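Local coordinates for protein CbsA (Xanthomonas oryzae pv. oryzae, PDB 5XYH) that probably hydrolyses the beta-1,4-glycosidic bonds of cellulose as an exoglucanase that releases cellobiose from chain ends, attacking plant cell walls, at residues L35-K38 with M39-V42; Q79-A82 with N83-I86; L240-P243 with N244-N247; D382-D386 with P387-T391. All coordinates share one frame; numbering follows the deposited sequence.

Interaction 1 (L35-K38 with M39-V42); sequences LKAK and MQVV
Leu35 and Met39 meet one helical turn apart on the inner side of helix 33-42, where the terminal methyl of the methionine lies against the branch point of the leucine. Met39 CE is 3.9 Å from Leu35 CG and nearly as close to its CD2, with the other leucine methyl, CD1, only a little farther off. Two different first torsions bring them together. In Leu35, CG stands opposite the backbone N (chi1 -176°); in Met39, CG is instead anti to the carbonyl carbon (chi1 -69°), which sets Met39 CG 3.3 Å from Leu35 O, and the extended chain beyond carries SD and CE back along the helix to the leucine. Leu35 O also accepts from Met39 N, 3.0 Å away, the first of four consecutive i to i+4 backbone bonds that end with Val42 N to Lys38 O.

On the outer side, Gln40 also turns back toward the preceding turn, with its CG against Lys36 O. Its OE1 reaches 3.1 Å from Ala37 CA, and so comes alongside the backbone as well as the alanine methyl. The Lys36 ammonium leads elsewhere, to the carbonyl oxygens of Ile27 and Val30.

Met39 is buried against two helices: it packs on Val23, Ser26 and Ile27 of helix 17-27 and on Phe414 and Val415 of helix 411-419, while Leu35 touches Val418 of the latter.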
loop_
_atom_site.group_PDB
_atom_site.type_symbol
_atom_site.label_atom_id
_atom_site.label_comp_id
_atom_site.label_asym_id
_atom_site.label_seq_id
_atom_site.Cartn_x
_atom_site.Cartn_y
_atom_site.Cartn_z
ATOM N N LEU A 35 4.028 -11.558 24.358
ATOM C CA LEU A 35 4.245 -10.579 23.300
ATOM C C LEU A 35 5.364 -11.029 22.368
ATOM O O LEU A 35 5.249 -10.884 21.148
ATOM C CB LEU A 35 4.556 -9.203 23.893
ATOM C CG LEU A 35 4.689 -8.104 22.844
ATOM C CD1 LEU A 35 3.434 -8.085 21.964
ATOM C CD2 LEU A 35 4.897 -6.751 23.503
ATOM N N LYS A 36 6.454 -11.569 22.925
ATOM C CA LYS A 36 7.491 -12.179 22.098
ATOM C C LYS A 36 6.890 -13.188 21.132
ATOM O O LYS A 36 7.268 -13.242 19.956
ATOM C CB LYS A 36 8.538 -12.886 22.963
ATOM C CG LYS A 36 9.495 -12.004 23.789
ATOM C CD LYS A 36 10.569 -12.907 24.436
ATOM C CE LYS A 36 11.297 -12.247 25.592
ATOM N NZ LYS A 36 12.200 -11.168 25.109
ATOM N N ALA A 37 5.962 -14.011 21.625
ATOM C CA ALA A 37 5.396 -15.078 20.803
ATOM C C ALA A 37 4.537 -14.513 19.685
ATOM O O ALA A 37 4.579 -15.005 18.558
ATOM C CB ALA A 37 4.578 -16.034 21.672
ATOM N N LYS A 38 3.731 -13.496 19.991
ATOM C CA LYS A 38 2.943 -12.850 18.954
ATOM C C LYS A 38 3.842 -12.230 17.893
ATOM O O LYS A 38 3.500 -12.241 16.706
ATOM C CB LYS A 38 2.018 -11.804 19.580
ATOM C CG LYS A 38 0.880 -12.413 20.393
ATOM C CD LYS A 38 0.096 -11.349 21.170
ATOM C CE LYS A 38 -0.833 -12.009 22.188
ATOM N NZ LYS A 38 -1.475 -11.035 23.112
ATOM N N MET A 39 5.013 -11.729 18.296
ATOM C CA MET A 39 5.954 -11.167 17.336
ATOM C C MET A 39 6.610 -12.256 16.494
ATOM O O MET A 39 6.880 -12.041 15.309
ATOM C CB MET A 39 7.009 -10.334 18.073
ATOM C CG MET A 39 6.458 -9.059 18.678
ATOM S SD MET A 39 7.779 -8.232 19.570
ATOM C CE MET A 39 7.021 -6.682 20.073
ATOM N N GLN A 40 6.872 -13.432 17.083
ATOM C CA GLN A 40 7.360 -14.570 16.302
ATOM C C GLN A 40 6.377 -14.939 15.199
ATOM O O GLN A 40 6.776 -15.221 14.067
ATOM C CB GLN A 40 7.604 -15.785 17.201
ATOM C CG GLN A 40 8.743 -15.631 18.201
ATOM C CD GLN A 40 8.726 -16.701 19.317
ATOM O OE1 GLN A 40 7.695 -16.956 19.957
ATOM N NE2 GLN A 40 9.882 -17.325 19.548
ATOM N N VAL A 41 5.083 -14.937 15.518
ATOM C CA VAL A 41 4.060 -15.243 14.523
ATOM C C VAL A 41 4.032 -14.171 13.441
ATOM O O VAL A 41 3.943 -14.476 12.243
ATOM C CB VAL A 41 2.689 -15.385 15.206
ATOM C CG1 VAL A 41 1.592 -15.557 14.155
ATOM C CG2 VAL A 41 2.695 -16.551 16.189
ATOM N N VAL A 42 4.103 -12.905 13.843
ATOM C CA VAL A 42 4.054 -11.811 12.877
ATOM C C VAL A 42 5.188 -11.936 11.864
ATOM O O VAL A 42 4.973 -11.781 10.654
ATOM C CB VAL A 42 4.074 -10.459 13.615
ATOM C CG1 VAL A 42 4.422 -9.321 12.669
ATOM C CG2 VAL A 42 2.721 -10.217 14.274
#

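Interaction 2 (Q79-A82 with N83-I86)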
loop_
_atom_site.group_PDB
_atom_site.type_symbol
_atom_site.label_atom_id
_atom_site.label_comp_id
_atom_site.label_asym_id
_atom_site.label_seq_id
_atom_site.Cartn_x
_atom_site.Cartn_y
_atom_site.Cartn_z
ATOM N N GLN A 79 12.972 -21.003 -0.055
ATOM C CA GLN A 79 11.750 -21.214 0.698
ATOM C C GLN A 79 10.674 -21.934 -0.102
ATOM O O GLN A 79 9.632 -22.269 0.471
ATOM C CB GLN A 79 11.201 -19.875 1.209
ATOM C CG GLN A 79 12.241 -19.013 1.916
ATOM C CD GLN A 79 11.678 -17.687 2.400
ATOM O OE1 GLN A 79 10.459 -17.441 2.332
ATOM N NE2 GLN A 79 12.559 -16.821 2.886
ATOM N N LYS A 80 10.901 -22.195 -1.393
ATOM C CA LYS A 80 9.871 -22.798 -2.231
ATOM C C LYS A 80 9.674 -24.272 -1.886
ATOM O O LYS A 80 10.627 -25.053 -1.901
ATOM C CB LYS A 80 10.229 -22.653 -3.714
ATOM C CG LYS A 80 9.127 -23.163 -4.649
ATOM C CD LYS A 80 9.520 -23.097 -6.125
ATOM C CE LYS A 80 8.345 -23.488 -7.028
ATOM N NZ LYS A 80 7.645 -24.768 -6.628
ATOM N N LYS A 81 8.431 -24.652 -1.595
ATOM C CA LYS A 81 8.111 -26.053 -1.340
ATOM C C LYS A 81 7.979 -26.809 -2.658
ATOM O O LYS A 81 7.628 -26.235 -3.697
ATOM C CB LYS A 81 6.819 -26.171 -0.525
ATOM C CG LYS A 81 6.301 -27.598 -0.268
ATOM C CD LYS A 81 5.084 -27.564 0.654
ATOM C CE LYS A 81 5.223 -28.507 1.847
ATOM N NZ LYS A 81 3.899 -28.899 2.425
ATOM N N ALA A 82 8.268 -28.111 -2.603
ATOM C CA ALA A 82 8.205 -28.966 -3.788
ATOM C C ALA A 82 6.815 -28.944 -4.419
ATOM O O ALA A 82 5.804 -29.151 -3.734
ATOM C CB ALA A 82 8.584 -30.397 -3.414
ATOM N N ASN A 83 6.771 -28.695 -5.730
ATOM C CA ASN A 83 5.534 -28.703 -6.511
ATOM C C ASN A 83 4.512 -27.703 -5.981
ATOM O O ASN A 83 3.306 -27.876 -6.187
ATOM C CB ASN A 83 4.905 -30.100 -6.559
ATOM C CG ASN A 83 5.848 -31.144 -7.114
ATOM O OD1 ASN A 83 6.525 -30.920 -8.124
ATOM N ND2 ASN A 83 5.913 -32.296 -6.444
ATOM N N THR A 84 4.975 -26.665 -5.291
ATOM C CA THR A 84 4.100 -25.658 -4.705
ATOM C C THR A 84 4.566 -24.298 -5.207
ATOM O O THR A 84 5.762 -23.966 -5.069
ATOM C CB THR A 84 4.141 -25.729 -3.178
ATOM O OG1 THR A 84 3.843 -27.071 -2.767
ATOM C CG2 THR A 84 3.123 -24.758 -2.561
ATOM N N PRO A 85 3.701 -23.499 -5.823
ATOM C CA PRO A 85 4.124 -22.160 -6.237
ATOM C C PRO A 85 4.417 -21.293 -5.022
ATOM O O PRO A 85 4.005 -21.592 -3.898
ATOM C CB PRO A 85 2.925 -21.638 -7.029
ATOM C CG PRO A 85 1.758 -22.376 -6.480
ATOM C CD PRO A 85 2.282 -23.751 -6.136
ATOM N N ILE A 86 5.157 -20.210 -5.262
ATOM C CA ILE A 86 5.494 -19.224 -4.238
ATOM C C ILE A 86 5.430 -17.838 -4.878
ATOM O O ILE A 86 5.868 -17.656 -6.020
ATOM C CB ILE A 86 6.889 -19.512 -3.630
ATOM C CG1 ILE A 86 7.226 -18.537 -2.496
ATOM C CG2 ILE A 86 7.961 -19.488 -4.711
ATOM C CD1 ILE A 86 8.522 -18.866 -1.763
HETATM O O HOH W 1 6.249 -22.904 -2.373
#
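A type II beta turn from Lys81 to Thr84 reverses the chain between helix 69-79 and strand 86-92, and its first and last residues are joined by the Thr84 N to Lys81 O hydrogen bond of 3.1 Å. Asn83, at the third position, adopts the positive phi (58°) that this turn type requires there. A second bond braces the bend: the Thr84 hydroxyl donates to Ala82 O, with OG1 at 3.0 Å, approaching from above the carbonyl plane. The same OG1 lies 3.5 Å from Lys81 CG, where the two side chains cross.

The turn belongs to an alpha-to-beta connection in the mixed, largely parallel sheet of this glycoside hydrolase family 6 domain. As the chain enters the strand, the Pro85 backbone pairs with Ser12 and that of Ile86 with Arg140, on the neighbouring strands 12-13 and 140-145.

Lys80 bridges the two arms. Its chain is extended up to CE and bends only at the last torsion (chi4 -49°), which swings NZ onto Thr84 O at 2.6 Å, well above the carbonyl plane; a weak bond from NZ also reaches Lys81 O. Thr84 O also accepts a hydrogen bond from a water 2.9 Å away, and this water accepts from Lys81 N, adding a water-mediated link between the arms. Nearer the strand, the aliphatic part of Lys80 crosses Ile86, with CG 3.9 Å from Ile86 CG2, while Ile86 CD1 extends toward the backbone joining Gln79 to Lys80.

Interaction 3 (L240-P243 with N244-N247)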
loop_
_atom_site.group_PDB
_atom_site.type_symbol
_atom_site.label_atom_id
_atom_site.label_comp_id
_atom_site.label_asym_id
_atom_site.label_seq_id
_atom_site.Cartn_x
_atom_site.Cartn_y
_atom_site.Cartn_z
ATOM N N LEU A 240 -10.674 -3.142 6.611
ATOM C CA LEU A 240 -11.291 -4.082 5.678
ATOM C C LEU A 240 -12.806 -3.934 5.689
ATOM O O LEU A 240 -13.445 -3.848 4.630
ATOM C CB LEU A 240 -10.878 -5.505 6.056
ATOM C CG LEU A 240 -11.163 -6.637 5.073
ATOM C CD1 LEU A 240 -10.557 -6.316 3.724
ATOM C CD2 LEU A 240 -10.620 -7.960 5.625
ATOM N N HIS A 241 -13.395 -3.887 6.884
ATOM C CA HIS A 241 -14.820 -3.657 7.055
ATOM C C HIS A 241 -15.044 -2.663 8.183
ATOM O O HIS A 241 -14.278 -2.610 9.153
ATOM C CB HIS A 241 -15.594 -4.937 7.400
ATOM C CG HIS A 241 -15.352 -6.073 6.459
ATOM N ND1 HIS A 241 -15.876 -6.111 5.186
ATOM C CD2 HIS A 241 -14.663 -7.228 6.619
ATOM C CE1 HIS A 241 -15.505 -7.232 4.592
ATOM N NE2 HIS A 241 -14.769 -7.927 5.439
ATOM N N GLU A 242 -16.103 -1.879 8.046
ATOM C CA GLU A 242 -16.640 -1.142 9.177
ATOM C C GLU A 242 -17.885 -1.886 9.642
ATOM O O GLU A 242 -19.001 -1.615 9.165
ATOM C CB GLU A 242 -16.949 0.302 8.804
ATOM C CG GLU A 242 -15.711 1.218 8.767
ATOM C CD GLU A 242 -15.178 1.592 10.151
ATOM O OE1 GLU A 242 -15.724 1.112 11.174
ATOM O OE2 GLU A 242 -14.195 2.372 10.201
ATOM N N PRO A 243 -17.728 -2.831 10.573
ATOM C CA PRO A 243 -18.834 -3.751 10.886
ATOM C C PRO A 243 -20.023 -3.078 11.549
ATOM O O PRO A 243 -21.140 -3.599 11.468
ATOM C CB PRO A 243 -18.175 -4.766 11.826
ATOM C CG PRO A 243 -17.111 -3.928 12.529
ATOM C CD PRO A 243 -16.567 -3.026 11.461
ATOM N N ASN A 244 -19.839 -1.946 12.210
ATOM C CA ASN A 244 -20.970 -1.323 12.881
ATOM C C ASN A 244 -21.651 -0.270 12.025
ATOM O O ASN A 244 -22.655 0.299 12.459
ATOM C CB ASN A 244 -20.529 -0.704 14.208
ATOM C CG ASN A 244 -19.772 -1.681 15.070
ATOM O OD1 ASN A 244 -20.214 -2.813 15.271
ATOM N ND2 ASN A 244 -18.617 -1.267 15.560
ATOM N N LEU A 245 -21.142 -0.006 10.822
ATOM C CA LEU A 245 -21.703 1.008 9.926
ATOM C C LEU A 245 -21.896 0.415 8.532
ATOM O O LEU A 245 -21.348 0.920 7.547
ATOM C CB LEU A 245 -20.794 2.243 9.883
ATOM C CG LEU A 245 -20.357 2.799 11.251
ATOM C CD1 LEU A 245 -19.212 3.846 11.180
ATOM C CD2 LEU A 245 -21.560 3.375 11.999
ATOM N N PRO A 246 -22.678 -0.672 8.411
ATOM C CA PRO A 246 -22.790 -1.352 7.108
ATOM C C PRO A 246 -23.560 -0.568 6.065
ATOM O O PRO A 246 -23.412 -0.869 4.873
ATOM C CB PRO A 246 -23.510 -2.666 7.456
ATOM C CG PRO A 246 -24.300 -2.339 8.661
ATOM C CD PRO A 246 -23.466 -1.363 9.449
ATOM N N ASN A 247 -24.344 0.436 6.457
ATOM C CA ASN A 247 -25.200 1.180 5.530
ATOM C C ASN A 247 -24.872 2.670 5.578
ATOM O O ASN A 247 -25.337 3.377 6.489
ATOM C CB ASN A 247 -26.673 0.939 5.869
ATOM C CG ASN A 247 -27.621 1.808 5.057
ATOM O OD1 ASN A 247 -27.240 2.423 4.053
ATOM N ND2 ASN A 247 -28.879 1.852 5.491
HETATM O O HOH W 2 -17.820 -0.019 12.387
#
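Glu242 curls round toward Asn244 through two successive bends, chi1 -79° and chi2 -74°, which bring its carboxylate within one water of the turn that its own backbone begins. Carboxylate and turn are then bridged by a single water: it donates to Glu242 OE1 at 2.7 Å and accepts from Asn244 N at 2.8 Å. The N-H of the third residue, Asn244, whose angle to Glu242 O is poor, thus finds a partner through the side chain of the first residue.

The turn itself is of type I and runs from Glu242 to Leu245. Its closing bond, Leu245 N to Glu242 O, is 3.1 Å long and fairly straight at the hydrogen (159°), although the N-H arrives from above the carbonyl plane. Pro243 supplies the second residue with a ring-fixed phi suited to this turn. Further on, Pro246 sets its CD 3.8 Å from Pro243 O, bringing a second proline ring against the turn's backbone. The glutamate and leucine side chains meet loosely, Glu242 OE1 to Leu245 CD1 at 4.4 Å, and both also touch Tyr263.

This bend lies in the loop between strands 229-232 and 251-252 and is tied to later parts of the chain. Glu242 OE1 and OE2 accept from the backbone N-H groups of Val325 and Asp326, respectively, and Asn244 ND2 donates to the carbonyls of Gly323 and Pro308. With two backbone N-H groups and a water donating to it, the buried Glu242 carboxylate is probably stabilised in its ionised form.

Interaction 4 (D382-D386 with P387-T391)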
loop_
_atom_site.group_PDB
_atom_site.type_symbol
_atom_site.label_atom_id
_atom_site.label_comp_id
_atom_site.label_asym_id
_atom_site.label_seq_id
_atom_site.Cartn_x
_atom_site.Cartn_y
_atom_site.Cartn_z
ATOM N N ASP A 382 8.515 15.183 6.514
ATOM C CA ASP A 382 7.158 15.486 6.085
ATOM C C ASP A 382 6.353 15.848 7.327
ATOM O O ASP A 382 6.285 15.054 8.269
ATOM C CB ASP A 382 6.556 14.275 5.371
ATOM C CG ASP A 382 5.352 14.627 4.502
ATOM O OD1 ASP A 382 4.360 15.173 5.033
ATOM O OD2 ASP A 382 5.400 14.326 3.285
ATOM N N ARG A 383 5.776 17.053 7.354
ATOM C CA ARG A 383 5.011 17.465 8.532
ATOM C C ARG A 383 3.807 16.565 8.804
ATOM O O ARG A 383 3.302 16.552 9.930
ATOM C CB ARG A 383 4.536 18.915 8.401
ATOM C CG ARG A 383 5.629 19.924 8.126
ATOM C CD ARG A 383 6.578 20.102 9.322
ATOM N NE ARG A 383 5.905 20.380 10.598
ATOM C CZ ARG A 383 5.400 21.557 10.952
ATOM N NH1 ARG A 383 5.455 22.594 10.115
ATOM N NH2 ARG A 383 4.833 21.696 12.150
ATOM N N TYR A 384 3.336 15.793 7.822
ATOM C CA TYR A 384 2.273 14.860 8.179
ATOM C C TYR A 384 2.755 13.774 9.131
ATOM O O TYR A 384 1.919 13.042 9.675
ATOM C CB TYR A 384 1.662 14.238 6.923
ATOM C CG TYR A 384 0.332 14.849 6.526
ATOM C CD1 TYR A 384 0.281 16.041 5.808
ATOM C CD2 TYR A 384 -0.866 14.226 6.853
ATOM C CE1 TYR A 384 -0.921 16.591 5.427
ATOM C CE2 TYR A 384 -2.080 14.768 6.477
ATOM C CZ TYR A 384 -2.102 15.952 5.769
ATOM O OH TYR A 384 -3.303 16.493 5.387
ATOM N N CYS A 385 4.073 13.669 9.357
ATOM C CA CYS A 385 4.673 12.766 10.336
ATOM C C CYS A 385 4.986 13.469 11.656
ATOM O O CYS A 385 5.542 12.844 12.570
ATOM C CB CYS A 385 5.969 12.146 9.775
ATOM S SG CYS A 385 5.774 11.324 8.146
ATOM N N ASP A 386 4.658 14.753 11.750
ATOM C CA ASP A 386 4.873 15.568 12.936
ATOM C C ASP A 386 3.611 15.506 13.797
ATOM O O ASP A 386 2.557 16.008 13.367
ATOM C CB ASP A 386 5.173 17.002 12.497
ATOM C CG ASP A 386 5.351 17.973 13.643
ATOM O OD1 ASP A 386 5.094 17.605 14.802
ATOM O OD2 ASP A 386 5.747 19.130 13.366
ATOM N N PRO A 387 3.658 14.917 14.999
ATOM C CA PRO A 387 2.438 14.841 15.838
ATOM C C PRO A 387 1.770 16.186 16.118
ATOM O O PRO A 387 0.556 16.209 16.369
ATOM C CB PRO A 387 2.940 14.204 17.140
ATOM C CG PRO A 387 4.163 13.458 16.749
ATOM C CD PRO A 387 4.779 14.151 15.571
ATOM N N THR A 388 2.521 17.292 16.078
ATOM C CA THR A 388 2.047 18.611 16.479
ATOM C C THR A 388 1.529 19.440 15.311
ATOM O O THR A 388 1.067 20.569 15.519
ATOM C CB THR A 388 3.179 19.390 17.180
ATOM O OG1 THR A 388 4.173 19.764 16.210
ATOM C CG2 THR A 388 3.832 18.543 18.268
ATOM N N TYR A 389 1.606 18.923 14.094
ATOM C CA TYR A 389 1.293 19.720 12.914
ATOM C C TYR A 389 -0.209 19.739 12.665
ATOM O O TYR A 389 -0.871 18.699 12.724
ATOM C CB TYR A 389 2.049 19.153 11.716
ATOM C CG TYR A 389 1.720 19.732 10.359
ATOM C CD1 TYR A 389 2.058 21.042 10.030
ATOM C CD2 TYR A 389 1.107 18.952 9.390
ATOM C CE1 TYR A 389 1.765 21.559 8.766
ATOM C CE2 TYR A 389 0.816 19.460 8.134
ATOM C CZ TYR A 389 1.151 20.758 7.827
ATOM O OH TYR A 389 0.859 21.257 6.581
ATOM N N THR A 390 -0.756 20.928 12.410
ATOM C CA THR A 390 -2.155 21.052 12.013
ATOM C C THR A 390 -2.228 21.004 10.490
ATOM O O THR A 390 -1.669 21.872 9.813
ATOM C CB THR A 390 -2.778 22.340 12.552
ATOM O OG1 THR A 390 -2.779 22.306 13.990
ATOM C CG2 THR A 390 -4.224 22.449 12.051
ATOM N N THR A 391 -2.892 19.972 9.954
ATOM C CA THR A 391 -2.941 19.735 8.515
ATOM C C THR A 391 -3.838 20.763 7.830
ATOM O O THR A 391 -4.554 21.516 8.488
ATOM C CB THR A 391 -3.469 18.326 8.235
ATOM O OG1 THR A 391 -4.871 18.296 8.517
ATOM C CG2 THR A 391 -2.749 17.291 9.093
#
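Arg383 lies across Tyr389 at about a right angle, its CB over the ring centre in a CH-pi contact of 3.4 Å. The two residues join a short 3-10 segment, 383-385, to the type I turn Asp386-Tyr389, closed by Tyr389 N to Asp386 O. Bent at chi2 and chi3, the arginine chain curls back so that its guanidinium sets one face over Tyr389 CD1, its plane inclined 54° to the ring. Asp386 fixes this rotation: NE and NH2 both donate side-on to OD2, each 3.0 Å away, in a salt bridge lying near the guanidinium plane.

Tyr384 turns CD1 to the edge of the Tyr389 ring, while Thr391 CG2 sits over a face of Tyr384, 4.0 Å from its centroid. Trp334 also stacks on Tyr384, and the neighbouring Cys385 forms a disulfide with Cys335, securing this loop to the one between helix 316-323 and strand 347-351.

The other carboxylate oxygen of Asp386 holds the turn. From one face of the carboxylate plane, OD1 receives both the Thr388 backbone N-H, at 2.9 Å, and the Thr388 hydroxyl, with OG1 at 2.7 Å.

How the interactions relate
All four contacts are local and well apart: even interactions 1 and 2, the nearest by centres, are 25 Å from each other. Interactions 1, 3 and 4 are partly buried; interaction 2 alone is a surface contact. Interaction 1 alone falls within a regular helix, and its main side-chain contact is apolar, facing other helices. The rest are turns in loops, interaction 4 with a short 3-10 segment before its turn. Interaction 2 relies on a lysine, a hydroxyl and a water around a type II turn leading into the sheet. Interactions 3 and 4 share type I turns opened by an acidic residue and proline; the carboxylate meets amides and water in one, arginine and threonine in the other.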